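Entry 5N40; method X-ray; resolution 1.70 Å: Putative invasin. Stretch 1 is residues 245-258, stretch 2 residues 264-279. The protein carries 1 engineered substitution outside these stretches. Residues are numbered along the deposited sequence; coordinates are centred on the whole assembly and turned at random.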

ATOM      1  N   LYS A 245      20.520  23.051  16.594  1.00 12.43           N
ATOM      2  CA  LYS A 245      19.416  23.139  15.638  1.00 13.30           C
ATOM      3  C   LYS A 245      19.830  22.543  14.298  1.00 15.32           C
ATOM      4  O   LYS A 245      20.985  22.669  13.877  1.00 14.44           O
ATOM      5  N   ARG A 246      18.880  21.889  13.624  1.00 13.00           N
ATOM      6  CA  ARG A 246      19.152  21.404  12.284  1.00 14.69           C
ATOM      7  C   ARG A 246      19.557  22.579  11.399  1.00 13.65           C
ATOM      8  O   ARG A 246      19.227  23.731  11.693  1.00 16.47           O
ATOM      9  N   PRO A 247      20.275  22.318  10.310  1.00 14.43           N
ATOM     10  CA  PRO A 247      20.561  23.392   9.352  1.00 15.24           C
ATOM     11  C   PRO A 247      19.288  23.887   8.679  1.00 19.73           C
ATOM     12  O   PRO A 247      18.266  23.199   8.626  1.00 14.87           O
ATOM     13  N   TYR A 248      19.375  25.108   8.155  1.00 16.92           N
ATOM     14  CA  TYR A 248      18.250  25.765   7.504  1.00 17.62           C
ATOM     15  C   TYR A 248      18.185  25.398   6.029  1.00 15.79           C
ATOM     16  O   TYR A 248      19.214  25.312   5.350  1.00 16.25           O
ATOM     17  N   LEU A 249      16.965  25.205   5.532  1.00 16.73           N
ATOM     18  CA  LEU A 249      16.752  25.186   4.094  1.00 16.99           C
ATOM     19  C   LEU A 249      17.043  26.562   3.508  1.00 12.70           C
ATOM     20  O   LEU A 249      16.855  27.589   4.161  1.00 17.24           O
ATOM     21  N   ALA A 250      17.504  26.571   2.259  1.00 15.20           N
ATOM     22  CA  ALA A 250      17.667  27.833   1.545  1.00 16.38           C
ATOM     23  C   ALA A 250      16.366  28.627   1.549  1.00 22.15           C
ATOM     24  O   ALA A 250      16.370  29.851   1.737  1.00 18.87           O
ATOM     25  N   ALA A 251      15.238  27.939   1.367  1.00 18.30           N
ATOM     26  CA  ALA A 251      13.936  28.594   1.375  1.00 19.81           C
ATOM     27  C   ALA A 251      13.590  29.189   2.735  1.00 15.56           C
ATOM     28  O   ALA A 251      12.716  30.057   2.812  1.00 20.11           O
ATOM     29  N   GLU A 252      14.243  28.736   3.807  1.00 19.12           N
ATOM     30  CA  GLU A 252      14.049  29.303   5.137  1.00 18.53           C
ATOM     31  C   GLU A 252      14.945  30.506   5.415  1.00 24.13           C
ATOM     32  O   GLU A 252      14.653  31.282   6.336  1.00 21.05           O
ATOM     33  N   LYS A 253      16.021  30.683   4.649  1.00 18.37           N
ATOM     34  CA  LYS A 253      16.947  31.803   4.815  1.00 21.21           C
ATOM     35  C   LYS A 253      17.246  32.390   3.443  1.00 23.40           C
ATOM     36  O   LYS A 253      18.341  32.208   2.892  1.00 24.62           O
ATOM     37  N   PRO A 254      16.276  33.097   2.855  1.00 21.41           N
ATOM     38  CA  PRO A 254      16.462  33.603   1.487  1.00 22.88           C
ATOM     39  C   PRO A 254      17.546  34.646   1.359  1.00 25.82           C
ATOM     40  O   PRO A 254      17.996  34.901   0.238  1.00 28.51           O
ATOM     41  N   GLY A 255      17.982  35.249   2.463  1.00 24.70           N
ATOM     42  CA  GLY A 255      18.946  36.326   2.415  1.00 36.67           C
ATOM     43  C   GLY A 255      20.397  35.921   2.286  1.00 38.65           C
ATOM     44  O   GLY A 255      21.259  36.804   2.226  1.00 38.00           O
ATOM     45  N   THR A 256      20.713  34.630   2.239  1.00 31.23           N
ATOM     46  CA  THR A 256      22.092  34.193   2.087  1.00 34.24           C
ATOM     47  C   THR A 256      22.325  33.635   0.689  1.00 30.86           C
ATOM     48  O   THR A 256      21.436  33.032   0.077  1.00 31.07           O
ATOM     49  N   ILE A 257      23.545  33.841   0.201  1.00 24.82           N
ATOM     50  CA  ILE A 257      23.918  33.479  -1.164  1.00 31.71           C
ATOM     51  C   ILE A 257      24.369  32.027  -1.256  1.00 34.14           C
ATOM     52  O   ILE A 257      24.064  31.336  -2.232  1.00 29.94           O
ATOM     53  N   GLY A 258      25.108  31.542  -0.261  1.00 27.08           N
ATOM     54  CA  GLY A 258      25.604  30.179  -0.317  1.00 27.54           C
ATOM     55  C   GLY A 258      24.466  29.173  -0.293  1.00 20.83           C
ATOM     56  O   GLY A 258      23.486  29.328   0.436  1.00 23.42           O
ATOM     57  N   ASN A 264      18.389  15.600  -1.731  1.00 17.19           N
ATOM     58  CA  ASN A 264      17.180  16.054  -2.419  1.00 15.76           C
ATOM     59  C   ASN A 264      16.581  17.310  -1.797  1.00 16.40           C
ATOM     60  O   ASN A 264      15.389  17.599  -1.988  1.00 18.73           O
ATOM     61  N   GLU A 265      17.388  18.065  -1.060  1.00 15.60           N
ATOM     62  CA  GLU A 265      16.993  19.356  -0.515  1.00 15.86           C
ATOM     63  C   GLU A 265      18.090  20.379  -0.791  1.00 20.82           C
ATOM     64  O   GLU A 265      19.263  20.032  -0.969  1.00 21.33           O
ATOM     65  N   THR A 266      17.695  21.654  -0.810  1.00 17.70           N
ATOM     66  CA  THR A 266      18.610  22.767  -1.042  1.00 16.63           C
ATOM     67  C   THR A 266      18.808  23.532   0.258  1.00 19.68           C
ATOM     68  O   THR A 266      17.857  24.102   0.804  1.00 16.22           O
ATOM     69  N   TRP A 267      20.047  23.570   0.724  1.00 19.06           N
ATOM     70  CA  TRP A 267      20.372  24.091   2.040  1.00 16.21           C
ATOM     71  C   TRP A 267      21.044  25.452   1.945  1.00 17.50           C
ATOM     72  O   TRP A 267      21.808  25.726   1.015  1.00 22.33           O
ATOM     73  N   ALA A 268      20.747  26.299   2.924  1.00 17.71           N
ATOM     74  CA  ALA A 268      21.454  27.560   3.078  1.00 18.13           C
ATOM     75  C   ALA A 268      22.844  27.311   3.649  1.00 15.45           C
ATOM     76  O   ALA A 268      23.034  26.434   4.497  1.00 18.02           O
ATOM     77  N   MET A 269      23.816  28.096   3.186  1.00 18.42           N
ATOM     78  CA  MET A 269      25.204  27.957   3.604  1.00 18.20           C
ATOM     79  C   MET A 269      25.777  29.337   3.901  1.00 21.64           C
ATOM     80  O   MET A 269      25.340  30.338   3.327  1.00 20.14           O
ATOM     81  N   PHE A 270      26.765  29.381   4.798  1.00 22.58           N
ATOM     82  CA  PHE A 270      27.175  30.623   5.435  1.00 24.09           C
ATOM     83  C   PHE A 270      28.690  30.686   5.582  1.00 22.04           C
ATOM     84  O   PHE A 270      29.354  29.666   5.778  1.00 20.55           O
ATOM     85  N   ASN A 271      29.230  31.900   5.495  1.00 22.67           N
ATOM     86  CA  ASN A 271      30.590  32.139   5.956  1.00 25.03           C
ATOM     87  C   ASN A 271      30.542  32.480   7.441  1.00 25.84           C
ATOM     88  O   ASN A 271      29.473  32.530   8.056  1.00 21.22           O
ATOM     89  N   GLN A 272      31.713  32.722   8.033  1.00 21.41           N
ATOM     90  CA  GLN A 272      31.780  32.876   9.483  1.00 22.45           C
ATOM     91  C   GLN A 272      30.992  34.095   9.956  1.00 23.90           C
ATOM     92  O   GLN A 272      30.242  34.020  10.935  1.00 25.06           O
ATOM     93  N   SER A 273      31.150  35.236   9.280  1.00 24.81           N
ATOM     94  CA  SER A 273      30.480  36.446   9.748  1.00 28.36           C
ATOM     95  C   SER A 273      28.964  36.321   9.639  1.00 24.19           C
ATOM     96  O   SER A 273      28.232  36.792  10.518  1.00 21.97           O
ATOM     97  N   GLN A 274      28.474  35.687   8.571  1.00 20.89           N
ATOM     98  CA  GLN A 274      27.036  35.471   8.435  1.00 26.10           C
ATOM     99  C   GLN A 274      26.508  34.581   9.550  1.00 25.48           C
ATOM    100  O   GLN A 274      25.422  34.823  10.092  1.00 23.25           O
ATOM    101  N   ALA A 275      27.253  33.528   9.887  1.00 25.88           N
ATOM    102  CA  ALA A 275      26.803  32.595  10.913  1.00 23.94           C
ATOM    103  C   ALA A 275      26.641  33.293  12.257  1.00 22.86           C
ATOM    104  O   ALA A 275      25.591  33.197  12.899  1.00 27.09           O
ATOM    105  N   VAL A 276      27.679  34.006  12.701  1.00 24.76           N
ATOM    106  CA  VAL A 276      27.638  34.611  14.027  1.00 24.07           C
ATOM    107  C   VAL A 276      26.616  35.735  14.083  1.00 26.06           C
ATOM    108  O   VAL A 276      26.069  36.031  15.150  1.00 26.90           O
ATOM    109  N   ALA A 277      26.337  36.383  12.949  1.00 26.24           N
ATOM    110  CA  ALA A 277      25.266  37.367  12.920  1.00 26.89           C
ATOM    111  C   ALA A 277      23.897  36.715  13.042  1.00 30.34           C
ATOM    112  O   ALA A 277      22.952  37.364  13.503  1.00 30.06           O
ATOM    113  N   MET A 278      23.774  35.443  12.660  1.00 25.58           N
ATOM    114  CA  MET A 278      22.485  34.765  12.658  1.00 26.68           C
ATOM    115  C   MET A 278      22.154  34.125  13.998  1.00 28.06           C
ATOM    116  O   MET A 278      20.989  34.141  14.417  1.00 26.27           O
ATOM    117  N   CYS A 279      23.140  33.547  14.674  1.00 25.47           N
ATOM    118  CA  CYS A 279      22.870  32.806  15.902  1.00 27.26           C
ATOM    119  C   CYS A 279      24.186  32.553  16.629  1.00 25.08           C
ATOM    120  O   CYS A 279      25.270  32.903  16.148  1.00 23.83           O
TER

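The backbones first set the spacing. Ala250 N donates to Thr266 O (2.9 Å) and Ala268 N to Tyr248 O (3.0 Å), bridging Leu249 with Trp267; farther along, Met269 N donates to Gly258 O (3.0 Å). Small residues suit such close approach: Ala250 CB lies 3.7 Å from Thr266 CG2, and an ideal CB on Gly258 would fall 2.8 Å from Met269 O, a clash.

Apolar packing centres on Trp267 (chi1 m, chi2 96°). Its CA-to-CB bond points away from stretch 1, yet the large indole comes back to it. Leu249 (m, t) likewise starts away and returns, laying CD2 over one face of the Trp267 six-membered ring, 4.0 Å from that ring's centroid, in a CH-pi contact. Pro247, pointing toward stretch 2, brings CG to 4.0 Å from Trp267 CZ3. Beyond the bridge, the small Ala268 packs its CB 3.7 Å from Thr256 CG2 and 4.1 Å from Lys253 CB.

Sulfur and aliphatic contacts join the helix to this surface. Met278 (t, t, p) points toward stretch 1, its SD 4.0 Å from Tyr248 CE2 in an oblique sulfur-aromatic contact and 3.8 Å from Lys253 CE. Lysine's long methylene chain (m, m, t, t) serves here as apolar surface, with CG also at the edge of the Phe270 ring.

Several polar groups find partners within their own stretch. Arg246 (p, t, t) forms a salt bridge with Glu252, NH2 to OE2 at 2.8 Å, while Glu252 OE1 also accepts from Leu249 N (2.9 Å), bracing stretch 1. Asn271 (p) caps the helix, OD1 accepting from Gln274 N at 2.8 Å.

Two waters complete the contact. Water 1 links Ala251 N to Thr266 O; water 2 accepts from Gly258 N and bonds Thr256 OG1, both at 2.6 Å from its oxygen, beside Met269 O and Gln274 OE1.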

ATOM      1  CB  LYS A 245      18.999  24.601  15.458  1.00 18.92           C
ATOM      2  CG  LYS A 245      17.635  24.813  14.819  1.00 16.46           C
ATOM      3  CD  LYS A 245      17.394  26.296  14.545  1.00 18.54           C
ATOM      4  CE  LYS A 245      15.936  26.592  14.234  1.00 20.68           C
ATOM      5  NZ  LYS A 245      15.422  25.725  13.127  1.00 23.93           N
ATOM      6  CB  ARG A 246      17.926  20.701  11.696  1.00 14.51           C
ATOM      7  CG  ARG A 246      16.724  21.595  11.461  1.00 14.19           C
ATOM      8  CD  ARG A 246      15.734  20.911  10.544  1.00 13.83           C
ATOM      9  NE  ARG A 246      14.489  21.658  10.362  1.00 16.74           N
ATOM     10  CZ  ARG A 246      14.301  22.633   9.472  1.00 15.56           C
ATOM     11  NH1 ARG A 246      15.276  23.023   8.661  1.00 15.28           N
ATOM     12  NH2 ARG A 246      13.118  23.225   9.392  1.00 19.48           N
ATOM     13  CB  PRO A 247      21.510  22.739   8.342  1.00 17.54           C
ATOM     14  CG  PRO A 247      21.303  21.276   8.495  1.00 19.42           C
ATOM     15  CD  PRO A 247      20.915  21.051   9.924  1.00 17.53           C
ATOM     16  CB  TYR A 248      18.372  27.288   7.622  1.00 16.03           C
ATOM     17  CG  TYR A 248      18.046  27.863   8.978  1.00 20.14           C
ATOM     18  CD1 TYR A 248      16.735  28.131   9.342  1.00 23.59           C
ATOM     19  CD2 TYR A 248      19.052  28.169   9.888  1.00 16.41           C
ATOM     20  CE1 TYR A 248      16.431  28.673  10.577  1.00 21.78           C
ATOM     21  CE2 TYR A 248      18.757  28.707  11.122  1.00 21.28           C
ATOM     22  CZ  TYR A 248      17.443  28.959  11.460  1.00 22.17           C
ATOM     23  OH  TYR A 248      17.132  29.501  12.683  1.00 26.25           O
ATOM     24  CB  LEU A 249      15.311  24.794   3.757  1.00 17.01           C
ATOM     25  CG  LEU A 249      14.863  23.363   4.060  1.00 18.36           C
ATOM     26  CD1 LEU A 249      13.349  23.234   3.862  1.00 17.83           C
ATOM     27  CD2 LEU A 249      15.596  22.362   3.188  1.00 13.58           C
ATOM     28  CB  ALA A 250      18.135  27.561   0.117  1.00 18.61           C
ATOM     29  CB  ALA A 251      12.853  27.598   0.948  1.00 22.67           C
ATOM     30  CB  GLU A 252      14.293  28.226   6.203  1.00 19.15           C
ATOM     31  CG  GLU A 252      13.173  27.197   6.287  1.00 19.35           C
ATOM     32  CD  GLU A 252      13.492  26.005   7.177  1.00 22.21           C
ATOM     33  OE1 GLU A 252      14.641  25.523   7.152  1.00 18.09           O
ATOM     34  OE2 GLU A 252      12.579  25.537   7.895  1.00 23.53           O
ATOM     35  CB  LYS A 253      18.227  31.357   5.523  1.00 29.14           C
ATOM     36  CG  LYS A 253      18.014  30.984   6.974  1.00 25.98           C
ATOM     37  CD  LYS A 253      17.794  32.211   7.852  1.00 29.92           C
ATOM     38  CE  LYS A 253      17.524  31.825   9.296  1.00 33.53           C
ATOM     39  NZ  LYS A 253      17.252  33.014  10.160  1.00 38.75           N
ATOM     40  CB  PRO A 254      15.088  34.195   1.144  1.00 26.30           C
ATOM     41  CG  PRO A 254      14.467  34.500   2.458  1.00 26.58           C
ATOM     42  CD  PRO A 254      14.938  33.411   3.379  1.00 24.34           C
ATOM     43  CB  THR A 256      22.473  33.139   3.133  1.00 37.23           C
ATOM     44  OG1 THR A 256      23.857  32.803   2.975  1.00 40.27           O
ATOM     45  CG2 THR A 256      21.646  31.891   2.983  1.00 33.68           C
ATOM     46  CB  ILE A 257      25.021  34.438  -1.660  1.00 35.45           C
ATOM     47  CG1 ILE A 257      24.623  35.899  -1.419  1.00 39.51           C
ATOM     48  CG2 ILE A 257      25.327  34.195  -3.132  1.00 36.81           C
ATOM     49  CD1 ILE A 257      23.308  36.305  -2.043  1.00 36.98           C
ATOM     50  CB  ASN A 264      16.134  14.936  -2.473  1.00 15.98           C
ATOM     51  CG  ASN A 264      16.555  13.801  -3.383  1.00 19.69           C
ATOM     52  OD1 ASN A 264      17.102  14.029  -4.463  1.00 19.80           O
ATOM     53  ND2 ASN A 264      16.316  12.570  -2.949  1.00 20.94           N
ATOM     54  CB  GLU A 265      16.731  19.266   0.999  1.00 15.19           C
ATOM     55  CG  GLU A 265      15.750  18.182   1.416  1.00 13.54           C
ATOM     56  CD  GLU A 265      14.303  18.510   1.056  1.00 15.27           C
ATOM     57  OE1 GLU A 265      14.031  19.671   0.664  1.00 13.97           O
ATOM     58  OE2 GLU A 265      13.448  17.596   1.162  1.00 15.10           O
ATOM     59  CB  THR A 266      18.084  23.698  -2.134  1.00 19.94           C
ATOM     60  OG1 THR A 266      17.974  22.969  -3.356  1.00 21.22           O
ATOM     61  CG2 THR A 266      19.025  24.877  -2.341  1.00 23.32           C
ATOM     62  CB  TRP A 267      21.288  23.120   2.776  1.00 18.71           C
ATOM     63  CG  TRP A 267      20.664  21.780   2.926  1.00 18.22           C
ATOM     64  CD1 TRP A 267      20.840  20.695   2.119  1.00 15.68           C
ATOM     65  CD2 TRP A 267      19.740  21.385   3.936  1.00 19.12           C
ATOM     66  NE1 TRP A 267      20.097  19.641   2.581  1.00 14.86           N
ATOM     67  CE2 TRP A 267      19.407  20.042   3.696  1.00 18.22           C
ATOM     68  CE3 TRP A 267      19.166  22.041   5.032  1.00 17.33           C
ATOM     69  CZ2 TRP A 267      18.515  19.339   4.510  1.00 14.42           C
ATOM     70  CZ3 TRP A 267      18.297  21.350   5.837  1.00 14.41           C
ATOM     71  CH2 TRP A 267      17.974  20.010   5.572  1.00 15.17           C
ATOM     72  CB  ALA A 268      20.674  28.500   3.993  1.00 17.61           C
ATOM     73  CB  MET A 269      26.041  27.247   2.530  1.00 19.91           C
ATOM     74  CG  MET A 269      25.456  25.917   2.071  1.00 23.38           C
ATOM     75  SD  MET A 269      25.379  24.649   3.361  1.00 20.80           S
ATOM     76  CE  MET A 269      26.985  23.884   3.180  1.00 18.75           C
ATOM     77  CB  PHE A 270      26.548  30.762   6.831  1.00 24.13           C
ATOM     78  CG  PHE A 270      25.058  30.620   6.844  1.00 24.91           C
ATOM     79  CD1 PHE A 270      24.470  29.365   6.877  1.00 20.02           C
ATOM     80  CD2 PHE A 270      24.244  31.740   6.827  1.00 28.42           C
ATOM     81  CE1 PHE A 270      23.094  29.234   6.887  1.00 22.90           C
ATOM     82  CE2 PHE A 270      22.867  31.613   6.837  1.00 25.81           C
ATOM     83  CZ  PHE A 270      22.294  30.358   6.869  1.00 25.41           C
ATOM     84  CB  ASN A 271      31.277  33.237   5.138  1.00 26.81           C
ATOM     85  CG  ASN A 271      30.631  34.605   5.307  1.00 29.81           C
ATOM     86  OD1 ASN A 271      29.838  34.837   6.220  1.00 34.08           O
ATOM     87  ND2 ASN A 271      30.985  35.528   4.417  1.00 40.62           N
ATOM     88  CB  GLN A 272      33.237  32.959   9.931  1.00 23.89           C
ATOM     89  CG  GLN A 272      33.421  32.844  11.432  1.00 24.89           C
ATOM     90  CD  GLN A 272      33.167  31.440  11.965  1.00 25.15           C
ATOM     91  OE1 GLN A 272      33.238  30.452  11.230  1.00 21.56           O
ATOM     92  NE2 GLN A 272      32.893  31.348  13.265  1.00 28.44           N
ATOM     93  CB  SER A 273      30.985  37.662   8.969  1.00 32.95           C
ATOM     94  OG  SER A 273      30.725  37.529   7.587  1.00 38.51           O
ATOM     95  CB  GLN A 274      26.723  34.835   7.085  1.00 30.76           C
ATOM     96  CG  GLN A 274      26.839  35.745   5.889  1.00 27.28           C
ATOM     97  CD  GLN A 274      26.628  34.976   4.603  1.00 35.09           C
ATOM     98  OE1 GLN A 274      27.293  33.966   4.358  1.00 26.87           O
ATOM     99  NE2 GLN A 274      25.679  35.427   3.788  1.00 45.83           N
ATOM    100  CB  ALA A 275      27.789  31.435  11.027  1.00 19.07           C
ATOM    101  CB  VAL A 276      29.040  35.098  14.436  1.00 28.15           C
ATOM    102  CG1 VAL A 276      30.014  33.943  14.422  1.00 25.13           C
ATOM    103  CG2 VAL A 276      29.518  36.215  13.515  1.00 32.08           C
ATOM    104  CB  ALA A 277      25.335  38.192  11.634  1.00 27.93           C
ATOM    105  CB  MET A 278      22.464  33.693  11.569  1.00 22.56           C
ATOM    106  CG  MET A 278      21.209  32.839  11.555  1.00 34.48           C
ATOM    107  SD  MET A 278      21.197  31.690  10.178  1.00 37.48           S
ATOM    108  CE  MET A 278      22.577  30.621  10.595  1.00 30.47           C
ATOM    109  CB  CYS A 279      22.150  31.493  15.593  1.00 21.41           C
ATOM    110  SG  CYS A 279      23.132  30.328  14.626  1.00 23.49           S
TER
HETATM  111  O   HOH W   1      15.331  25.314   0.042  1.00 16.74           O
HETATM  112  O   HOH W   2      26.196  32.423   1.922  1.00 37.95           O